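Local coordinates for hypothetical Membrane Spanning Protein (Bacillus cereus, PDB 2FB5) that condenses two ATP molecules into the signalling nucleotide cyclic di-AMP and is needed for efficient spore formation, at residues G93-V98 with D135-V140; T166-A171 with I182-E187. All blocks are in the same frame, centred on the assembly; numbering follows the deposited sequence.

In the fold
Both contacts belong to the nucleotide-binding domain of the diadenylate cyclase, and their centres lie about 8 Å apart. Along the chain contact 1 is complete before contact 2 begins. They meet in one mixed sheet, where strand 94-98 has strand 137-141 as its parallel neighbour on one side and strand 181-185 as its antiparallel neighbour on the other. Contact 1 joins two strands edge to edge; contact 2 lays helix 166-175 against the strand that follows it. L95 links the two by packing on the helix. The DGA and RHR sequences, signatures of this enzyme family, are thereby held on a single scaffold, consistent with both serving one nucleotide site.

Contact 1. Residues G93-V98 with D135-V140; sequences GALIVV and DGAVLV
G136, in the DGA signature of diadenylate cyclases, precedes the strand that carries V138 to V140 and has a positive phi of 135°. At these backbone angles a CB would press on the carbonyl of D135, so glycine suits the place; its own carbonyl lies beside CB of L95. A137 comes next, and its CB sits 3.7 Å from CD2 of L95, whose CG is anti to the backbone N (chi1 -177°). The methyl of A137 fits against this leucine branch and also touches CG2 of V97. V138 takes up the parallel ladder: its N donates to L95 O at 2.9 Å, and its O accepts from V97 N at 2.8 Å with a fairly straight N-H (163°). On the face shared by I96 and V98, CG1 of V138 lies 4.3 Å from CG2 of I96. L139 points to the other face, that of V97; the two side chains cross obliquely, L139 CD1 coming within 3.8 Å of V97 CG1, and helix 166-175 packs on V97 and L95. V140 closes the run, its N bonded to V97 O at 2.8 Å while CG2 approaches CG2 of I96 at 3.9 Å. Three backbone bonds, each nearly in line with the acceptor C=O, satisfy buried polar groups; the side chains that meet between these strands are all aliphatic, so the hydrogen bonds across the contact join peptide groups alone.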
loop_
_atom_site.group_PDB
_atom_site.type_symbol
_atom_site.label_atom_id
_atom_site.label_comp_id
_atom_site.label_asym_id
_atom_site.label_seq_id
_atom_site.Cartn_x
_atom_site.Cartn_y
_atom_site.Cartn_z
ATOM N N GLY A 93 26.041 7.611 -26.159
ATOM C CA GLY A 93 24.594 7.510 -26.312
ATOM C C GLY A 93 24.087 6.169 -25.821
ATOM O O GLY A 93 24.717 5.138 -26.058
ATOM N N ALA A 94 22.967 6.191 -25.103
ATOM C CA ALA A 94 22.397 4.974 -24.547
ATOM C C ALA A 94 20.900 5.118 -24.471
ATOM O O ALA A 94 20.398 6.221 -24.295
ATOM C CB ALA A 94 22.968 4.689 -23.152
ATOM N N LEU A 95 20.201 3.989 -24.575
ATOM C CA LEU A 95 18.749 3.954 -24.556
ATOM C C LEU A 95 18.342 2.649 -23.876
ATOM O O LEU A 95 18.467 1.579 -24.474
ATOM C CB LEU A 95 18.209 4.013 -25.995
ATOM C CG LEU A 95 16.706 4.053 -26.244
ATOM C CD1 LEU A 95 16.078 5.300 -25.656
ATOM C CD2 LEU A 95 16.423 4.000 -27.762
ATOM N N ILE A 96 17.896 2.739 -22.621
ATOM C CA ILE A 96 17.605 1.553 -21.812
ATOM C C ILE A 96 16.157 1.517 -21.346
ATOM O O ILE A 96 15.739 2.331 -20.516
ATOM C CB ILE A 96 18.530 1.451 -20.561
ATOM C CG1 ILE A 96 20.010 1.439 -20.988
ATOM C CG2 ILE A 96 18.157 0.209 -19.750
ATOM C CD1 ILE A 96 21.042 1.380 -19.821
ATOM N N VAL A 97 15.401 0.568 -21.889
ATOM C CA VAL A 97 13.992 0.363 -21.535
ATOM C C VAL A 97 13.912 -0.541 -20.302
ATOM O O VAL A 97 14.455 -1.649 -20.309
ATOM C CB VAL A 97 13.236 -0.339 -22.685
ATOM C CG1 VAL A 97 11.795 -0.673 -22.275
ATOM C CG2 VAL A 97 13.232 0.535 -23.947
ATOM N N VAL A 98 13.247 -0.082 -19.244
ATOM C CA VAL A 98 12.959 -0.980 -18.139
ATOM C C VAL A 98 11.481 -1.337 -18.165
ATOM O O VAL A 98 10.629 -0.474 -17.957
ATOM C CB VAL A 98 13.350 -0.386 -16.775
ATOM C CG1 VAL A 98 13.135 -1.422 -15.683
ATOM C CG2 VAL A 98 14.799 0.095 -16.817
ATOM N N ASP A 135 23.516 0.676 -31.652
ATOM C CA ASP A 135 22.470 1.447 -32.338
ATOM C C ASP A 135 21.070 0.862 -32.079
ATOM O O ASP A 135 20.624 -0.038 -32.782
ATOM C CB ASP A 135 22.794 1.525 -33.843
ATOM C CG ASP A 135 21.805 2.383 -34.636
ATOM O OD1 ASP A 135 21.200 3.307 -34.062
ATOM O OD2 ASP A 135 21.642 2.130 -35.854
ATOM N N GLY A 136 20.374 1.394 -31.081
ATOM C CA GLY A 136 19.043 0.907 -30.719
ATOM C C GLY A 136 18.933 0.765 -29.212
ATOM O O GLY A 136 19.841 1.161 -28.494
ATOM N N ALA A 137 17.825 0.199 -28.739
ATOM C CA ALA A 137 17.519 0.142 -27.314
ATOM C C ALA A 137 17.862 -1.200 -26.694
ATOM O O ALA A 137 17.685 -2.246 -27.316
ATOM C CB ALA A 137 16.044 0.428 -27.084
ATOM N N VAL A 138 18.316 -1.156 -25.447
ATOM C CA VAL A 138 18.366 -2.345 -24.613
ATOM C C VAL A 138 17.017 -2.500 -23.907
ATOM O O VAL A 138 16.430 -1.512 -23.471
ATOM C CB VAL A 138 19.515 -2.245 -23.580
ATOM C CG1 VAL A 138 19.240 -3.096 -22.347
ATOM C CG2 VAL A 138 20.811 -2.659 -24.232
ATOM N N LEU A 139 16.531 -3.732 -23.812
ATOM C CA LEU A 139 15.347 -4.038 -23.014
ATOM C C LEU A 139 15.779 -4.782 -21.760
ATOM O O LEU A 139 16.482 -5.786 -21.855
ATOM C CB LEU A 139 14.378 -4.919 -23.798
ATOM C CG LEU A 139 13.176 -5.531 -23.047
ATOM C CD1 LEU A 139 12.366 -4.455 -22.307
ATOM C CD2 LEU A 139 12.286 -6.287 -24.038
ATOM N N VAL A 140 15.330 -4.301 -20.601
ATOM C CA VAL A 140 15.644 -4.931 -19.316
ATOM C C VAL A 140 14.328 -5.461 -18.729
ATOM O O VAL A 140 13.334 -4.734 -18.682
ATOM C CB VAL A 140 16.283 -3.908 -18.342
ATOM C CG1 VAL A 140 16.252 -4.405 -16.898
ATOM C CG2 VAL A 140 17.708 -3.550 -18.772
#

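Contact 2. Residues T166-A171 with I182-E187; sequences TRHRAA and ILVVSE
R167 leaves the helix with chi1 at -107°, off any staggered position, and bends again at chi3, while E187 puts its CG in the crowded place between the backbone N and the carbonyl carbon (chi1 62°) and then runs out extended. The two side chains cross at about a right angle. NH1 of R167 donates to OE2 of E187 at 3.1 Å, a salt bridge in which the oxygen lies in the guanidinium plane but is met from above the carboxylate plane; the two planes stand 80° apart. A water accepts from the same NH1 at 3.2 Å. Arginine suits this outer end because its aliphatic part can lie over the strand, CB being 4.1 Å from CG1 of V184, while its charge reaches the exposed glutamate. R167, H168 and R169 form the RHR signature of diadenylate cyclases, placed near the start of a helix that runs almost antiparallel to strand 182-185 and packs on one face of the central sheet. The ring of H168 receives CG1 of V184 over one face in a CH-pi contact, 3.6 Å from the centroid, and CB of S186 at its edge. Further along the helix, A171 brings only a methyl: its CB meets CG2 of V184 at 3.5 Å, a tight fit, and CG2 of I182 at 3.6 Å. CD1 of I182 touches the carbonyl O of A171, 3.4 Å away.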
loop_
_atom_site.group_PDB
_atom_site.type_symbol
_atom_site.label_atom_id
_atom_site.label_comp_id
_atom_site.label_asym_id
_atom_site.label_seq_id
_atom_site.Cartn_x
_atom_site.Cartn_y
_atom_site.Cartn_z
ATOM N N THR A 166 16.726 11.094 -32.223
ATOM C CA THR A 166 15.914 9.884 -32.347
ATOM C C THR A 166 15.916 9.016 -31.078
ATOM O O THR A 166 14.913 8.365 -30.788
ATOM C CB THR A 166 16.318 9.041 -33.581
ATOM O OG1 THR A 166 17.723 8.795 -33.533
ATOM C CG2 THR A 166 16.001 9.781 -34.876
ATOM N N ARG A 167 17.022 9.013 -30.328
ATOM C CA ARG A 167 17.079 8.310 -29.044
ATOM C C ARG A 167 16.009 8.822 -28.091
ATOM O O ARG A 167 15.265 8.044 -27.490
ATOM C CB ARG A 167 18.439 8.499 -28.366
ATOM C CG ARG A 167 19.314 7.297 -28.386
ATOM C CD ARG A 167 20.614 7.560 -27.646
ATOM N NE ARG A 167 21.684 6.821 -28.303
ATOM C CZ ARG A 167 22.504 7.350 -29.203
ATOM N NH1 ARG A 167 22.394 8.629 -29.533
ATOM N NH2 ARG A 167 23.439 6.605 -29.762
ATOM N N HIS A 168 15.949 10.141 -27.947
ATOM C CA HIS A 168 15.003 10.760 -27.036
ATOM C C HIS A 168 13.574 10.578 -27.528
ATOM O O HIS A 168 12.672 10.312 -26.739
ATOM C CB HIS A 168 15.338 12.237 -26.841
ATOM C CG HIS A 168 16.661 12.461 -26.180
ATOM N ND1 HIS A 168 16.791 12.647 -24.820
ATOM C CD2 HIS A 168 17.915 12.501 -26.688
ATOM C CE1 HIS A 168 18.067 12.809 -24.520
ATOM N NE2 HIS A 168 18.771 12.721 -25.636
ATOM N N ARG A 169 13.370 10.714 -28.833
ATOM C CA ARG A 169 12.036 10.516 -29.406
ATOM C C ARG A 169 11.534 9.077 -29.281
ATOM O O ARG A 169 10.331 8.853 -29.194
ATOM C CB ARG A 169 12.013 10.942 -30.874
ATOM C CG ARG A 169 12.234 12.428 -31.104
ATOM C CD ARG A 169 12.264 12.719 -32.613
ATOM N NE ARG A 169 10.988 12.354 -33.249
ATOM C CZ ARG A 169 10.845 11.984 -34.524
ATOM N NH1 ARG A 169 11.901 11.920 -35.337
ATOM N NH2 ARG A 169 9.642 11.666 -34.989
ATOM N N ALA A 170 12.451 8.108 -29.292
ATOM C CA ALA A 170 12.091 6.691 -29.143
ATOM C C ALA A 170 11.681 6.385 -27.703
ATOM O O ALA A 170 10.747 5.614 -27.460
ATOM C CB ALA A 170 13.255 5.798 -29.563
ATOM N N ALA A 171 12.401 6.988 -26.759
ATOM C CA ALA A 171 12.084 6.876 -25.353
ATOM C C ALA A 171 10.695 7.442 -25.079
ATOM O O ALA A 171 9.853 6.782 -24.466
ATOM C CB ALA A 171 13.127 7.604 -24.520
ATOM N N ILE A 182 11.968 4.619 -19.637
ATOM C CA ILE A 182 13.079 4.522 -20.604
ATOM C C ILE A 182 14.172 5.551 -20.311
ATOM O O ILE A 182 13.950 6.750 -20.431
ATOM C CB ILE A 182 12.605 4.617 -22.095
ATOM C CG1 ILE A 182 11.478 3.614 -22.383
ATOM C CG2 ILE A 182 13.759 4.333 -23.068
ATOM C CD1 ILE A 182 10.057 4.210 -22.266
ATOM N N LEU A 183 15.351 5.058 -19.944
ATOM C CA LEU A 183 16.501 5.899 -19.652
ATOM C C LEU A 183 17.223 6.255 -20.939
ATOM O O LEU A 183 17.345 5.420 -21.841
ATOM C CB LEU A 183 17.468 5.159 -18.703
ATOM C CG LEU A 183 16.869 4.951 -17.305
ATOM C CD1 LEU A 183 17.322 3.634 -16.693
ATOM C CD2 LEU A 183 17.231 6.118 -16.372
ATOM N N VAL A 184 17.702 7.498 -21.022
ATOM C CA VAL A 184 18.467 7.969 -22.177
ATOM C C VAL A 184 19.749 8.652 -21.695
ATOM O O VAL A 184 19.725 9.371 -20.697
ATOM C CB VAL A 184 17.657 8.984 -23.036
ATOM C CG1 VAL A 184 18.401 9.335 -24.307
ATOM C CG2 VAL A 184 16.293 8.429 -23.402
ATOM N N VAL A 185 20.861 8.388 -22.385
ATOM C CA VAL A 185 22.088 9.189 -22.271
ATOM C C VAL A 185 22.288 9.821 -23.641
ATOM O O VAL A 185 22.269 9.135 -24.663
ATOM C CB VAL A 185 23.351 8.360 -21.880
ATOM C CG1 VAL A 185 24.581 9.273 -21.702
ATOM C CG2 VAL A 185 23.116 7.562 -20.608
ATOM N N SER A 186 22.413 11.142 -23.667
ATOM C CA SER A 186 22.687 11.850 -24.918
ATOM C C SER A 186 24.145 11.670 -25.340
ATOM O O SER A 186 25.056 11.883 -24.544
ATOM C CB SER A 186 22.375 13.341 -24.776
ATOM O OG SER A 186 22.898 14.058 -25.885
ATOM N N GLU A 187 24.357 11.282 -26.589
ATOM C CA GLU A 187 25.708 11.201 -27.156
ATOM C C GLU A 187 26.337 12.583 -27.390
ATOM O O GLU A 187 27.557 12.706 -27.473
ATOM C CB GLU A 187 25.715 10.386 -28.447
ATOM C CG GLU A 187 24.862 10.955 -29.576
ATOM C CD GLU A 187 24.933 10.122 -30.848
ATOM O OE1 GLU A 187 25.910 9.361 -31.018
ATOM O OE2 GLU A 187 24.012 10.231 -31.683
HETATM O O HOH W 1 20.705 9.707 -32.409
HETATM O O HOH W 2 21.545 11.483 -28.316
#